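Long-range contact in GH127 beta-L-arabinofuranoside (Geobacillus stearothermophilus, PDB 4QK0), which probably hydrolyses beta-L-arabinofuranosides, releasing L-arabinose, as a family 127 glycoside hydrolase: residues Q114-L119 and G129-N134. Numbering follows the deposited sequence. Where two conformers were deposited one is given.
Sequences QPDGYL and GKRWMN
Two loops of the GH127 catalytic domain, an (alpha/alpha)6 barrel of the six-hairpin clan, meet here, one before and one after the short helix 122-126 in the chain. Asp116, inside the type I turn from Gln114 to Gly117, also starts an Asx turn: its OD1 accepts from Tyr118 N (3.1 Å), fixing the carboxylate's rotation. Gly117 suits its place because a CB there would be jammed against the carbonyl O of Asp116. Asp116 OD2 takes both end nitrogens of Arg131, NH2 at 2.7 Å and NH1 at 2.9 Å, in a salt bridge. Carboxylate and guanidinium are nearly coplanar, 17° apart. An alanine in place of Asp116 would lose the Asx bond and the salt bridge together, and would probably leave Arg131 less firmly held. Arg131 lies in the type II turn Lys130 to Met133; an arginine is long enough to cross Tyr118 with its methylenes and still bring its charge to Asp116. Arg131 CD sits over the centre of the Tyr118 ring, 3.7 Å from its centroid, a CH-pi contact, while the guanidinium makes an off-centre cation-pi contact. Against barrel helices 140-158 and 162-177, tyrosine suits position Tyr118 by offering a face to Arg131, OH to Glu140 and an edge to Trp132, CE1 lying 3.6 Å from Trp132 CZ2 in an offset edge-to-face pair (planes at 76°). Trp132 supplies a broad face while its NE1 still bonds Tyr173 OH.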
loop_
_atom_site.group_PDB
_atom_site.type_symbol
_atom_site.label_atom_id
_atom_site.label_comp_id
_atom_site.label_asym_id
_atom_site.label_seq_id
_atom_site.Cartn_x
_atom_site.Cartn_y
_atom_site.Cartn_z
ATOM N N GLN A 114 22.386 -32.291 24.105
ATOM C CA GLN A 114 22.198 -33.733 24.053
ATOM C C GLN A 114 23.565 -34.419 23.875
ATOM O O GLN A 114 24.516 -33.806 23.434
ATOM C CB GLN A 114 21.210 -34.098 22.932
ATOM C CG GLN A 114 19.761 -33.699 23.268
ATOM C CD GLN A 114 18.762 -34.069 22.175
ATOM O OE1 GLN A 114 19.040 -34.907 21.318
ATOM N NE2 GLN A 114 17.573 -33.421 22.192
ATOM N N PRO A 115 23.660 -35.697 24.223
ATOM C CA PRO A 115 24.919 -36.415 24.064
ATOM C C PRO A 115 25.460 -36.425 22.633
ATOM O O PRO A 115 26.648 -36.545 22.440
ATOM C CB PRO A 115 24.561 -37.850 24.476
ATOM C CG PRO A 115 23.303 -37.747 25.271
ATOM C CD PRO A 115 22.579 -36.543 24.763
ATOM N N ASP A 116 24.592 -36.379 21.625
ATOM C CA ASP A 116 25.104 -36.430 20.247
ATOM C C ASP A 116 25.521 -35.056 19.725
ATOM O O ASP A 116 26.020 -34.977 18.628
ATOM C CB ASP A 116 24.105 -37.101 19.293
ATOM C CG ASP A 116 22.775 -36.351 19.188
ATOM O OD1 ASP A 116 22.697 -35.219 19.679
ATOM O OD2 ASP A 116 21.830 -36.925 18.596
ATOM N N GLY A 117 25.393 -34.006 20.540
ATOM C CA GLY A 117 25.750 -32.657 20.118
ATOM C C GLY A 117 24.570 -31.692 19.804
ATOM O O GLY A 117 24.728 -30.491 19.891
ATOM N N TYR A 118 23.386 -32.225 19.574
ATOM C CA TYR A 118 22.170 -31.422 19.363
ATOM C C TYR A 118 21.824 -30.536 20.556
ATOM O O TYR A 118 21.784 -30.997 21.694
ATOM C CB TYR A 118 21.014 -32.353 19.070
ATOM C CG TYR A 118 19.781 -31.672 18.574
ATOM C CD1 TYR A 118 19.702 -31.210 17.256
ATOM C CD2 TYR A 118 18.627 -31.618 19.363
ATOM C CE1 TYR A 118 18.534 -30.621 16.761
ATOM C CE2 TYR A 118 17.459 -31.040 18.890
ATOM C CZ TYR A 118 17.412 -30.529 17.586
ATOM O OH TYR A 118 16.281 -29.923 17.109
ATOM N N LEU A 119 21.607 -29.251 20.268
ATOM C CA LEU A 119 21.229 -28.254 21.270
ATOM C C LEU A 119 20.037 -27.412 20.749
ATOM O O LEU A 119 20.202 -26.455 19.926
ATOM C CB LEU A 119 22.375 -27.314 21.506
ATOM C CG LEU A 119 22.583 -26.673 22.879
ATOM C CD1 LEU A 119 23.253 -25.339 22.716
ATOM C CD2 LEU A 119 21.358 -26.544 23.734
ATOM N N GLY A 129 12.140 -35.921 19.784
ATOM C CA GLY A 129 12.160 -36.883 18.680
ATOM C C GLY A 129 11.737 -36.371 17.310
ATOM O O GLY A 129 11.952 -37.051 16.312
ATOM N N LYS A 130 11.200 -35.154 17.224
ATOM C CA LYS A 130 10.708 -34.611 15.932
ATOM C C LYS A 130 11.725 -33.716 15.215
ATOM O O LYS A 130 11.376 -33.044 14.237
ATOM C CB LYS A 130 9.409 -33.828 16.162
ATOM C CG LYS A 130 8.130 -34.643 16.062
ATOM C CD LYS A 130 8.335 -36.105 16.390
ATOM C CE LYS A 130 7.028 -36.889 16.430
ATOM N NZ LYS A 130 6.328 -36.720 17.732
ATOM N N ARG A 131 12.988 -33.753 15.657
ATOM C CA ARG A 131 14.017 -32.940 15.092
ATOM C C ARG A 131 14.259 -33.196 13.608
ATOM O O ARG A 131 14.003 -34.271 13.060
ATOM C CB ARG A 131 15.311 -33.017 15.881
ATOM C CG ARG A 131 16.022 -34.370 15.880
ATOM C CD ARG A 131 17.148 -34.363 16.896
ATOM N NE ARG A 131 17.827 -35.644 16.910
ATOM C CZ ARG A 131 18.938 -35.955 17.596
ATOM N NH1 ARG A 131 19.579 -35.081 18.343
ATOM N NH2 ARG A 131 19.437 -37.190 17.472
ATOM N N TRP A 132 14.645 -32.124 12.946
ATOM C CA TRP A 132 14.952 -32.168 11.527
ATOM C C TRP A 132 13.796 -32.530 10.591
ATOM O O TRP A 132 14.035 -32.954 9.478
ATOM C CB TRP A 132 16.102 -33.163 11.270
ATOM C CG TRP A 132 17.359 -33.055 12.147
ATOM C CD1 TRP A 132 18.010 -34.091 12.752
ATOM C CD2 TRP A 132 18.125 -31.871 12.433
ATOM N NE1 TRP A 132 19.156 -33.625 13.411
ATOM C CE2 TRP A 132 19.248 -32.269 13.213
ATOM C CE3 TRP A 132 17.980 -30.517 12.110
ATOM C CZ2 TRP A 132 20.207 -31.356 13.658
ATOM C CZ3 TRP A 132 18.937 -29.602 12.565
ATOM C CH2 TRP A 132 20.030 -30.025 13.346
HETATM N N MSE A 133 12.562 -32.366 11.009
HETATM C CA MSE A 133 11.426 -32.688 10.143
HETATM C C MSE A 133 10.787 -31.447 9.522
HETATM O O MSE A 133 9.946 -31.550 8.646
HETATM C CB MSE A 133 10.380 -33.511 10.913
HETATM C CG MSE A 133 10.909 -34.876 11.385
HETATM SE SE MSE A 133 11.393 -36.130 9.933
HETATM C CE MSE A 133 13.335 -36.344 10.084
ATOM N N ASN A 134 11.170 -30.255 9.978
ATOM C CA ASN A 134 10.672 -29.004 9.408
ATOM C C ASN A 134 11.720 -27.910 9.411
ATOM O O ASN A 134 11.673 -26.918 10.152
ATOM C CB ASN A 134 9.384 -28.513 10.094
ATOM C CG ASN A 134 8.687 -27.427 9.271
ATOM O OD1 ASN A 134 9.283 -26.805 8.380
ATOM N ND2 ASN A 134 7.422 -27.202 9.567
#